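Local coordinates for HD domain protein (Enterococcus faecalis, PDB 4LRL) that probably hydrolyses deoxynucleoside triphosphates as an HD-domain, metal-binding triphosphohydrolase under allosteric control by nucleotides, at residues R346-T359 against D439-Q451. Numbering follows the deposited sequence.
Sequences RFLMRKPLKSATFT and DERFYFPKEMLDQ. With DGT (2'-deoxyguanosine-5'-triphosphate), chain R.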
ATOM      1  N   ARG C 346     -24.454  -3.942 -27.819  1.00 37.67           N
ATOM      2  CA  ARG C 346     -23.016  -3.652 -27.730  1.00 37.04           C
ATOM      3  C   ARG C 346     -22.630  -2.945 -26.440  1.00 36.07           C
ATOM      4  O   ARG C 346     -21.551  -3.198 -25.905  1.00 35.96           O
ATOM      5  CB  ARG C 346     -22.508  -2.897 -28.965  1.00 36.37           C
ATOM      6  CG  ARG C 346     -22.582  -3.754 -30.226  1.00 38.71           C
ATOM      7  CD  ARG C 346     -22.312  -2.977 -31.514  1.00 39.73           C
ATOM      8  NE  ARG C 346     -21.017  -3.352 -32.067  1.00 42.21           N
ATOM      9  CZ  ARG C 346     -20.840  -4.132 -33.124  1.00 42.88           C
ATOM     10  NH1 ARG C 346     -21.879  -4.619 -33.788  1.00 47.08           N
ATOM     11  NH2 ARG C 346     -19.614  -4.409 -33.535  1.00 43.25           N
ATOM     12  N   PHE C 347     -23.522  -2.093 -25.935  1.00 35.69           N
ATOM     13  CA  PHE C 347     -23.302  -1.401 -24.666  1.00 35.25           C
ATOM     14  C   PHE C 347     -23.557  -2.262 -23.436  1.00 35.75           C
ATOM     15  O   PHE C 347     -22.808  -2.194 -22.462  1.00 36.16           O
ATOM     16  CB  PHE C 347     -24.133  -0.119 -24.557  1.00 35.01           C
ATOM     17  CG  PHE C 347     -23.728   0.752 -23.398  1.00 35.27           C
ATOM     18  CD1 PHE C 347     -22.652   1.625 -23.514  1.00 34.45           C
ATOM     19  CD2 PHE C 347     -24.409   0.683 -22.179  1.00 36.15           C
ATOM     20  CE1 PHE C 347     -22.267   2.427 -22.435  1.00 34.85           C
ATOM     21  CE2 PHE C 347     -24.033   1.482 -21.090  1.00 34.39           C
ATOM     22  CZ  PHE C 347     -22.965   2.349 -21.215  1.00 35.07           C
ATOM     23  N   LEU C 348     -24.619  -3.057 -23.459  1.00 36.23           N
ATOM     24  CA  LEU C 348     -24.897  -3.942 -22.330  1.00 36.66           C
ATOM     25  C   LEU C 348     -23.906  -5.096 -22.231  1.00 36.97           C
ATOM     26  O   LEU C 348     -23.539  -5.499 -21.131  1.00 37.08           O
ATOM     27  CB  LEU C 348     -26.331  -4.472 -22.389  1.00 37.44           C
ATOM     28  CG  LEU C 348     -27.434  -3.427 -22.190  1.00 37.54           C
ATOM     29  CD1 LEU C 348     -28.768  -3.995 -22.679  1.00 38.33           C
ATOM     30  CD2 LEU C 348     -27.524  -2.922 -20.734  1.00 36.29           C
ATOM     31  N   MET C 349     -23.475  -5.604 -23.384  1.00 37.17           N
ATOM     32  CA  MET C 349     -22.635  -6.813 -23.468  1.00 38.36           C
ATOM     33  C   MET C 349     -21.119  -6.531 -23.616  1.00 37.25           C
ATOM     34  O   MET C 349     -20.317  -7.471 -23.707  1.00 37.41           O
ATOM     35  CB  MET C 349     -23.116  -7.727 -24.620  1.00 40.03           C
ATOM     36  CG  MET C 349     -24.588  -8.185 -24.559  1.00 42.74           C
ATOM     37  SD  MET C 349     -25.181  -8.436 -22.880  1.00 49.91           S
ATOM     38  CE  MET C 349     -26.899  -8.901 -23.139  1.00 51.37           C
ATOM     39  N   ARG C 350     -20.751  -5.242 -23.636  1.00 35.41           N
ATOM     40  CA  ARG C 350     -19.363  -4.774 -23.774  1.00 34.39           C
ATOM     41  C   ARG C 350     -18.724  -5.188 -25.100  1.00 34.71           C
ATOM     42  O   ARG C 350     -17.918  -6.119 -25.155  1.00 35.33           O
ATOM     43  CB  ARG C 350     -18.491  -5.185 -22.568  1.00 34.65           C
ATOM     44  CG  ARG C 350     -17.125  -4.488 -22.512  1.00 34.33           C
ATOM     45  CD  ARG C 350     -16.207  -5.091 -21.458  1.00 32.97           C
ATOM     46  NE  ARG C 350     -14.908  -4.413 -21.346  1.00 33.30           N
ATOM     47  CZ  ARG C 350     -13.892  -4.533 -22.209  1.00 33.91           C
ATOM     48  NH1 ARG C 350     -12.765  -3.874 -21.994  1.00 33.44           N
ATOM     49  NH2 ARG C 350     -13.998  -5.283 -23.302  1.00 33.52           N
ATOM     50  N   LYS C 351     -19.097  -4.487 -26.166  1.00 34.56           N
ATOM     51  CA  LYS C 351     -18.515  -4.711 -27.488  1.00 35.39           C
ATOM     52  C   LYS C 351     -18.004  -3.377 -27.979  1.00 35.04           C
ATOM     53  O   LYS C 351     -18.639  -2.756 -28.829  1.00 34.60           O
ATOM     54  CB  LYS C 351     -19.542  -5.244 -28.496  1.00 35.85           C
ATOM     55  CG  LYS C 351     -20.391  -6.412 -28.030  1.00 36.21           C
ATOM     56  CD  LYS C 351     -19.590  -7.666 -27.914  1.00 36.67           C
ATOM     57  CE  LYS C 351     -20.501  -8.865 -27.654  1.00 38.99           C
ATOM     58  NZ  LYS C 351     -19.694 -10.032 -27.220  1.00 38.11           N
ATOM     59  N   PRO C 352     -16.864  -2.917 -27.436  1.00 35.49           N
ATOM     60  CA  PRO C 352     -16.479  -1.564 -27.818  1.00 35.40           C
ATOM     61  C   PRO C 352     -16.068  -1.517 -29.281  1.00 35.92           C
ATOM     62  O   PRO C 352     -15.690  -2.547 -29.855  1.00 36.59           O
ATOM     63  CB  PRO C 352     -15.287  -1.248 -26.907  1.00 35.68           C
ATOM     64  CG  PRO C 352     -15.013  -2.526 -26.098  1.00 36.29           C
ATOM     65  CD  PRO C 352     -15.798  -3.628 -26.711  1.00 35.88           C
ATOM     66  N   LEU C 353     -16.192  -0.336 -29.883  1.00 35.54           N
ATOM     67  CA  LEU C 353     -15.570  -0.080 -31.170  1.00 35.56           C
ATOM     68  C   LEU C 353     -14.052  -0.082 -30.977  1.00 36.04           C
ATOM     69  O   LEU C 353     -13.552   0.374 -29.949  1.00 36.42           O
ATOM     70  CB  LEU C 353     -16.028   1.268 -31.729  1.00 34.72           C
ATOM     71  CG  LEU C 353     -17.482   1.435 -32.187  1.00 34.87           C
ATOM     72  CD1 LEU C 353     -17.652   2.783 -32.871  1.00 35.06           C
ATOM     73  CD2 LEU C 353     -17.934   0.332 -33.140  1.00 34.52           C
ATOM     74  N   LYS C 354     -13.332  -0.612 -31.960  1.00 36.53           N
ATOM     75  CA  LYS C 354     -11.878  -0.556 -31.996  1.00 37.24           C
ATOM     76  C   LYS C 354     -11.476   0.800 -32.580  1.00 37.08           C
ATOM     77  O   LYS C 354     -12.311   1.488 -33.168  1.00 37.09           O
ATOM     78  CB  LYS C 354     -11.361  -1.712 -32.856  1.00 38.00           C
ATOM     79  CG  LYS C 354      -9.895  -2.082 -32.682  1.00 40.46           C
ATOM     80  CD  LYS C 354      -9.602  -2.839 -31.374  1.00 42.96           C
ATOM     81  CE  LYS C 354      -8.083  -3.012 -31.193  1.00 46.30           C
ATOM     82  NZ  LYS C 354      -7.669  -3.720 -29.932  1.00 47.53           N
ATOM     83  N   SER C 355     -10.215   1.193 -32.416  1.00 37.58           N
ATOM     84  CA  SER C 355      -9.731   2.476 -32.933  1.00 37.79           C
ATOM     85  C   SER C 355      -8.275   2.467 -33.385  1.00 38.94           C
ATOM     86  O   SER C 355      -7.477   1.627 -32.973  1.00 39.24           O
ATOM     87  CB  SER C 355      -9.910   3.588 -31.901  1.00 37.59           C
ATOM     88  OG  SER C 355      -9.083   3.364 -30.769  1.00 38.66           O
ATOM     89  N   ALA C 356      -7.942   3.434 -34.234  1.00 39.53           N
ATOM     90  CA  ALA C 356      -6.574   3.651 -34.676  1.00 40.96           C
ATOM     91  C   ALA C 356      -6.286   5.139 -34.569  1.00 41.62           C
ATOM     92  O   ALA C 356      -7.149   5.966 -34.847  1.00 41.44           O
ATOM     93  CB  ALA C 356      -6.389   3.163 -36.121  1.00 40.89           C
ATOM     94  N   THR C 357      -5.075   5.484 -34.156  1.00 43.10           N
ATOM     95  CA  THR C 357      -4.682   6.892 -34.094  1.00 44.25           C
ATOM     96  C   THR C 357      -4.385   7.442 -35.482  1.00 45.11           C
ATOM     97  O   THR C 357      -4.117   6.682 -36.417  1.00 45.28           O
ATOM     98  CB  THR C 357      -3.427   7.085 -33.247  1.00 45.50           C
ATOM     99  OG1 THR C 357      -2.388   6.246 -33.761  1.00 46.48           O
ATOM    100  CG2 THR C 357      -3.702   6.730 -31.808  1.00 44.84           C
ATOM    101  N   PHE C 358      -4.460   8.761 -35.607  1.00 45.98           N
ATOM    102  CA  PHE C 358      -3.945   9.474 -36.771  1.00 47.68           C
ATOM    103  C   PHE C 358      -3.529  10.856 -36.284  1.00 49.77           C
ATOM    104  O   PHE C 358      -4.029  11.317 -35.262  1.00 49.66           O
ATOM    105  CB  PHE C 358      -4.967   9.529 -37.922  1.00 46.45           C
ATOM    106  CG  PHE C 358      -6.203  10.311 -37.609  1.00 45.11           C
ATOM    107  CD1 PHE C 358      -6.288  11.660 -37.936  1.00 45.63           C
ATOM    108  CD2 PHE C 358      -7.291   9.701 -36.998  1.00 42.78           C
ATOM    109  CE1 PHE C 358      -7.437  12.389 -37.645  1.00 44.78           C
ATOM    110  CE2 PHE C 358      -8.444  10.423 -36.702  1.00 41.87           C
ATOM    111  CZ  PHE C 358      -8.519  11.768 -37.031  1.00 43.12           C
ATOM    112  N   THR C 359      -2.600  11.503 -36.976  1.00 52.38           N
ATOM    113  CA  THR C 359      -2.023  12.739 -36.428  1.00 55.43           C
ATOM    114  C   THR C 359      -2.649  14.022 -36.970  1.00 56.82           C
ATOM    115  O   THR C 359      -2.780  15.013 -36.242  1.00 58.18           O
ATOM    116  CB  THR C 359      -0.468  12.790 -36.541  1.00 57.45           C
ATOM    117  OG1 THR C 359      -0.042  12.114 -37.730  1.00 57.93           O
ATOM    118  CG2 THR C 359       0.184  12.125 -35.326  1.00 57.57           C
ATOM    119  N   ASP C 439      -4.784  13.359 -28.496  1.00 67.33           N
ATOM    120  CA  ASP C 439      -4.676  12.510 -29.679  1.00 62.76           C
ATOM    121  C   ASP C 439      -5.756  12.776 -30.741  1.00 59.21           C
ATOM    122  O   ASP C 439      -6.442  13.798 -30.707  1.00 60.70           O
ATOM    123  CB  ASP C 439      -4.651  11.028 -29.281  1.00 60.29           C
ATOM    124  CG  ASP C 439      -5.941  10.568 -28.612  1.00 58.97           C
ATOM    125  OD1 ASP C 439      -5.851   9.691 -27.733  1.00 60.60           O
ATOM    126  OD2 ASP C 439      -7.037  11.059 -28.950  1.00 57.05           O
ATOM    127  N   GLU C 440      -5.862  11.861 -31.697  1.00 54.61           N
ATOM    128  CA  GLU C 440      -6.978  11.804 -32.629  1.00 51.21           C
ATOM    129  C   GLU C 440      -7.200  10.330 -32.928  1.00 46.87           C
ATOM    130  O   GLU C 440      -6.274   9.629 -33.344  1.00 45.99           O
ATOM    131  CB  GLU C 440      -6.680  12.546 -33.947  1.00 51.71           C
ATOM    132  CG  GLU C 440      -6.468  14.056 -33.861  1.00 56.89           C
ATOM    133  CD  GLU C 440      -7.738  14.834 -33.554  1.00 58.78           C
ATOM    134  OE1 GLU C 440      -8.829  14.430 -34.020  1.00 56.50           O
ATOM    135  OE2 GLU C 440      -7.636  15.864 -32.849  1.00 62.79           O
ATOM    136  N   ARG C 441      -8.422   9.864 -32.717  1.00 44.39           N
ATOM    137  CA  ARG C 441      -8.749   8.477 -33.032  1.00 41.46           C
ATOM    138  C   ARG C 441      -9.901   8.296 -34.012  1.00 39.00           C
ATOM    139  O   ARG C 441     -10.859   9.077 -34.033  1.00 39.26           O
ATOM    140  CB  ARG C 441      -9.007   7.680 -31.759  1.00 41.81           C
ATOM    141  CG  ARG C 441      -7.731   7.206 -31.114  1.00 43.26           C
ATOM    142  CD  ARG C 441      -7.957   6.537 -29.760  1.00 42.45           C
ATOM    143  NE  ARG C 441      -6.659   6.288 -29.150  1.00 45.37           N
ATOM    144  CZ  ARG C 441      -5.896   5.234 -29.416  1.00 44.95           C
ATOM    145  NH1 ARG C 441      -6.305   4.299 -30.267  1.00 42.20           N
ATOM    146  NH2 ARG C 441      -4.720   5.118 -28.823  1.00 46.99           N
ATOM    147  N   PHE C 442      -9.784   7.247 -34.819  1.00 37.05           N
ATOM    148  CA  PHE C 442     -10.849   6.800 -35.697  1.00 35.27           C
ATOM    149  C   PHE C 442     -11.380   5.459 -35.187  1.00 34.82           C
ATOM    150  O   PHE C 442     -10.623   4.502 -34.991  1.00 35.13           O
ATOM    151  CB  PHE C 442     -10.326   6.691 -37.132  1.00 34.49           C
ATOM    152  CG  PHE C 442     -11.307   6.094 -38.089  1.00 33.85           C
ATOM    153  CD1 PHE C 442     -12.527   6.725 -38.344  1.00 34.36           C
ATOM    154  CD2 PHE C 442     -11.012   4.904 -38.744  1.00 34.30           C
ATOM    155  CE1 PHE C 442     -13.448   6.174 -39.236  1.00 35.42           C
ATOM    156  CE2 PHE C 442     -11.921   4.341 -39.656  1.00 34.65           C
ATOM    157  CZ  PHE C 442     -13.144   4.978 -39.902  1.00 34.65           C
ATOM    158  N   TYR C 443     -12.683   5.397 -34.954  1.00 34.37           N
ATOM    159  CA  TYR C 443     -13.269   4.238 -34.316  1.00 34.66           C
ATOM    160  C   TYR C 443     -14.011   3.416 -35.345  1.00 33.85           C
ATOM    161  O   TYR C 443     -14.630   3.966 -36.240  1.00 33.03           O
ATOM    162  CB  TYR C 443     -14.192   4.665 -33.168  1.00 36.29           C
ATOM    163  CG  TYR C 443     -13.447   4.984 -31.893  1.00 39.38           C
ATOM    164  CD1 TYR C 443     -12.992   6.277 -31.622  1.00 42.43           C
ATOM    165  CD2 TYR C 443     -13.182   3.985 -30.965  1.00 42.19           C
ATOM    166  CE1 TYR C 443     -12.289   6.564 -30.429  1.00 45.52           C
ATOM    167  CE2 TYR C 443     -12.482   4.252 -29.789  1.00 46.67           C
ATOM    168  CZ  TYR C 443     -12.037   5.539 -29.528  1.00 47.86           C
ATOM    169  OH  TYR C 443     -11.349   5.769 -28.356  1.00 51.56           O
ATOM    170  N   PHE C 444     -13.948   2.095 -35.208  1.00 34.23           N
ATOM    171  CA  PHE C 444     -14.559   1.185 -36.188  1.00 34.19           C
ATOM    172  C   PHE C 444     -14.871  -0.150 -35.531  1.00 35.80           C
ATOM    173  O   PHE C 444     -14.281  -0.476 -34.487  1.00 36.19           O
ATOM    174  CB  PHE C 444     -13.628   0.972 -37.389  1.00 33.49           C
ATOM    175  CG  PHE C 444     -12.217   0.611 -37.014  1.00 34.49           C
ATOM    176  CD1 PHE C 444     -11.855  -0.722 -36.792  1.00 37.69           C
ATOM    177  CD2 PHE C 444     -11.244   1.601 -36.882  1.00 33.69           C
ATOM    178  CE1 PHE C 444     -10.537  -1.064 -36.447  1.00 37.81           C
ATOM    179  CE2 PHE C 444      -9.928   1.275 -36.533  1.00 34.79           C
ATOM    180  CZ  PHE C 444      -9.576  -0.062 -36.316  1.00 37.56           C
ATOM    181  N   PRO C 445     -15.798  -0.930 -36.129  1.00 36.93           N
ATOM    182  CA  PRO C 445     -16.090  -2.238 -35.540  1.00 39.94           C
ATOM    183  C   PRO C 445     -14.863  -3.124 -35.565  1.00 40.68           C
ATOM    184  O   PRO C 445     -14.145  -3.160 -36.564  1.00 39.67           O
ATOM    185  CB  PRO C 445     -17.190  -2.803 -36.447  1.00 41.29           C
ATOM    186  CG  PRO C 445     -17.804  -1.591 -37.079  1.00 39.52           C
ATOM    187  CD  PRO C 445     -16.648  -0.671 -37.306  1.00 36.62           C
ATOM    188  N   LYS C 446     -14.620  -3.798 -34.449  1.00 43.37           N
ATOM    189  CA  LYS C 446     -13.563  -4.797 -34.336  1.00 46.03           C
ATOM    190  C   LYS C 446     -13.622  -5.820 -35.477  1.00 48.04           C
ATOM    191  O   LYS C 446     -12.582  -6.204 -36.027  1.00 48.40           O
ATOM    192  CB  LYS C 446     -13.641  -5.511 -32.978  1.00 49.04           C
ATOM    193  CG  LYS C 446     -12.449  -6.418 -32.690  1.00 52.25           C
ATOM    194  CD  LYS C 446     -12.479  -7.029 -31.282  1.00 55.97           C
ATOM    195  CE  LYS C 446     -11.455  -8.161 -31.178  1.00 60.32           C
ATOM    196  NZ  LYS C 446     -11.055  -8.491 -29.775  1.00 64.51           N
ATOM    197  N   GLU C 447     -14.831  -6.246 -35.838  1.00 50.11           N
ATOM    198  CA  GLU C 447     -14.989  -7.287 -36.862  1.00 53.70           C
ATOM    199  C   GLU C 447     -14.427  -6.913 -38.240  1.00 52.25           C
ATOM    200  O   GLU C 447     -14.281  -7.779 -39.104  1.00 55.00           O
ATOM    201  CB  GLU C 447     -16.423  -7.862 -36.938  1.00 56.66           C
ATOM    202  CG  GLU C 447     -17.583  -6.895 -36.760  1.00 53.91           C
ATOM    203  CD  GLU C 447     -17.913  -6.604 -35.298  1.00 52.93           C
ATOM    204  OE1 GLU C 447     -18.919  -7.146 -34.790  1.00 55.10           O
ATOM    205  OE2 GLU C 447     -17.170  -5.828 -34.664  1.00 47.76           O
ATOM    206  N   MET C 448     -14.075  -5.639 -38.420  1.00 49.06           N
ATOM    207  CA  MET C 448     -13.399  -5.185 -39.636  1.00 48.24           C
ATOM    208  C   MET C 448     -11.994  -5.767 -39.751  1.00 50.62           C
ATOM    209  O   MET C 448     -11.473  -5.916 -40.857  1.00 51.00           O
ATOM    210  CB  MET C 448     -13.311  -3.655 -39.693  1.00 44.08           C
ATOM    211  CG  MET C 448     -14.634  -2.926 -39.922  1.00 42.20           C
ATOM    212  SD  MET C 448     -15.577  -3.446 -41.374  1.00 41.23           S
ATOM    213  CE  MET C 448     -14.462  -3.027 -42.713  1.00 38.36           C
ATOM    214  N   LEU C 449     -11.390  -6.088 -38.607  1.00 53.21           N
ATOM    215  CA  LEU C 449     -10.010  -6.565 -38.557  1.00 56.22           C
ATOM    216  C   LEU C 449      -9.861  -8.086 -38.551  1.00 62.64           C
ATOM    217  O   LEU C 449      -9.093  -8.628 -39.342  1.00 64.76           O
ATOM    218  CB  LEU C 449      -9.271  -5.956 -37.362  1.00 54.88           C
ATOM    219  CG  LEU C 449      -8.951  -4.460 -37.423  1.00 50.65           C
ATOM    220  CD1 LEU C 449      -8.282  -4.022 -36.127  1.00 51.25           C
ATOM    221  CD2 LEU C 449      -8.075  -4.106 -38.623  1.00 48.64           C
ATOM    222  N   ASP C 450     -10.583  -8.768 -37.664  1.00 67.15           N
ATOM    223  CA  ASP C 450     -10.413 -10.216 -37.476  1.00 74.81           C
ATOM    224  C   ASP C 450     -11.380 -11.053 -38.315  1.00 78.90           C
ATOM    225  O   ASP C 450     -12.491 -10.610 -38.612  1.00 77.78           O
ATOM    226  CB  ASP C 450     -10.508 -10.597 -35.984  1.00 77.71           C
ATOM    227  CG  ASP C 450     -11.743 -10.010 -35.296  1.00 77.01           C
ATOM    228  OD1 ASP C 450     -11.614  -8.942 -34.656  1.00 74.57           O
ATOM    229  OD2 ASP C 450     -12.837 -10.610 -35.401  1.00 80.46           O
ATOM    230  N   GLN C 451     -10.955 -12.262 -38.686  1.00 85.11           N
ATOM    231  CA  GLN C 451     -11.784 -13.152 -39.513  1.00 90.27           C
ATOM    232  C   GLN C 451     -12.187 -14.474 -38.841  1.00 97.69           C
ATOM    233  O   GLN C 451     -12.050 -15.547 -39.433  1.00103.39           O
ATOM    234  CB  GLN C 451     -11.129 -13.399 -40.881  1.00 91.26           C
ATOM    235  CG  GLN C 451     -11.291 -12.233 -41.853  1.00 86.39           C
ATOM    236  CD  GLN C 451     -12.730 -11.737 -41.942  1.00 85.52           C
ATOM    237  OE1 GLN C 451     -13.049 -10.642 -41.469  1.00 80.98           O
ATOM    238  NE2 GLN C 451     -13.608 -12.549 -42.532  1.00 89.98           N
TER
HETATM  239  PG  DGT R 502      -7.943  -7.530 -27.581  0.75 59.71           P
HETATM  240  O1G DGT R 502      -6.544  -7.354 -27.014  0.75 58.65           O
HETATM  241  O2G DGT R 502      -7.969  -7.697 -29.095  0.75 58.83           O
HETATM  242  O3G DGT R 502      -8.803  -8.525 -26.819  0.75 58.44           O
HETATM  243  O3B DGT R 502      -8.734  -6.137 -27.369  1.00 54.82           O
HETATM  244  PB  DGT R 502      -8.221  -4.977 -26.393  1.00 51.95           P
HETATM  245  O1B DGT R 502      -7.715  -3.834 -27.233  1.00 51.92           O
HETATM  246  O2B DGT R 502      -7.349  -5.564 -25.312  1.00 53.40           O
HETATM  247  O3A DGT R 502      -9.594  -4.501 -25.716  1.00 46.87           O
HETATM  248  PA  DGT R 502     -10.419  -5.299 -24.596  1.00 39.59           P
HETATM  249  O1A DGT R 502     -11.871  -5.120 -24.944  1.00 39.67           O
HETATM  250  O2A DGT R 502      -9.908  -6.678 -24.333  1.00 40.46           O
HETATM  251  O5' DGT R 502     -10.166  -4.407 -23.276  1.00 40.89           O
HETATM  252  C5' DGT R 502      -8.879  -3.957 -22.865  1.00 38.88           C
HETATM  253  C4' DGT R 502      -8.688  -4.204 -21.371  1.00 38.72           C
HETATM  254  O4' DGT R 502      -9.851  -3.888 -20.587  1.00 36.57           O
HETATM  255  C3' DGT R 502      -8.451  -5.681 -21.093  1.00 39.22           C
HETATM  256  O3' DGT R 502      -7.115  -6.098 -21.431  1.00 41.20           O
HETATM  257  C2' DGT R 502      -8.815  -5.807 -19.619  1.00 36.54           C
HETATM  258  C1' DGT R 502      -9.822  -4.678 -19.389  1.00 34.09           C
HETATM  259  N9  DGT R 502     -11.177  -5.191 -19.070  1.00 30.55           N
HETATM  260  C8  DGT R 502     -11.909  -4.829 -17.997  1.00 30.94           C
HETATM  261  N7  DGT R 502     -13.116  -5.458 -17.970  1.00 26.98           N
HETATM  262  C5  DGT R 502     -13.165  -6.246 -19.060  1.00 27.55           C
HETATM  263  C6  DGT R 502     -14.139  -7.205 -19.654  1.00 27.07           C
HETATM  264  O6  DGT R 502     -15.253  -7.442 -19.147  1.00 28.06           O
HETATM  265  N1  DGT R 502     -13.812  -7.817 -20.784  1.00 27.26           N
HETATM  266  C2  DGT R 502     -12.638  -7.627 -21.398  1.00 27.63           C
HETATM  267  N2  DGT R 502     -12.419  -8.313 -22.537  1.00 27.66           N
HETATM  268  N3  DGT R 502     -11.691  -6.769 -20.930  1.00 29.34           N
HETATM  269  C4  DGT R 502     -11.891  -6.067 -19.778  1.00 29.24           C
HETATM  270  O   HOH W   1     -16.443  -3.784 -32.149  1.00 37.28           O
HETATM  271  O   HOH W   2      -3.281  10.737 -32.385  1.00 41.97           O
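The CB of Glu440 sits over one face of the Phe358 ring, 3.8 Å from its centroid, in a CH-pi contact. The backbone N of Phe358 also donates to Glu440 O, and a water links Phe358 O to Glu440 N.

Arg441, paired with Thr357, leans along the strands to Ser355. Arg441 NH1 gives a bent hydrogen bond to Ser355 OG (3.0 Å, 139° at the hydrogen). The methyl CG2 of Thr357 lies over the centre of the guanidinium, 3.5 Å from Arg441 NH2.

Phe442 exchanges two backbone hydrogen bonds with Ala356. Its ring is turned to helix 361-377, where it packs on Ile368. Tyr443 offers one ring face to Ser355 CB, 3.5 Å from the centroid. Its hydroxyl hydrogen-bonds to Pro270 O.

Phe444 pairs with Lys354 through two short backbone hydrogen bonds. A chi1 of 50° lays one face of its ring over the neighbouring strand's backbone, at Lys354 O and Ser355 N, with Lys354 CB 3.7 Å from Phe444 CE1. Phe467 packs edge-to-face against this ring.

Lys446 NZ hydrogen-bonds to dGTP O2G at 3.3 Å. Lys354 NZ hydrogen-bonds to dGTP O1B at 2.7 Å. Arg350 lays its guanidinium over the guanine and hydrogen-bonds to dGTP O1A (from NH2) and dGTP O5' (from NH1).

Glu447 closes the contact with a salt bridge from its OE2 to Arg346 NH2 (3.0 Å). Arg346 NH1 also pairs with Asp342.

Strands 354-357, 441-444 and 387-389 form a three-stranded antiparallel sheet. It borders a dGTP pocket completed by Lys38, Asn60, Gln65 and Arg68 of the second subunit, consistent with an allosteric site between subunits.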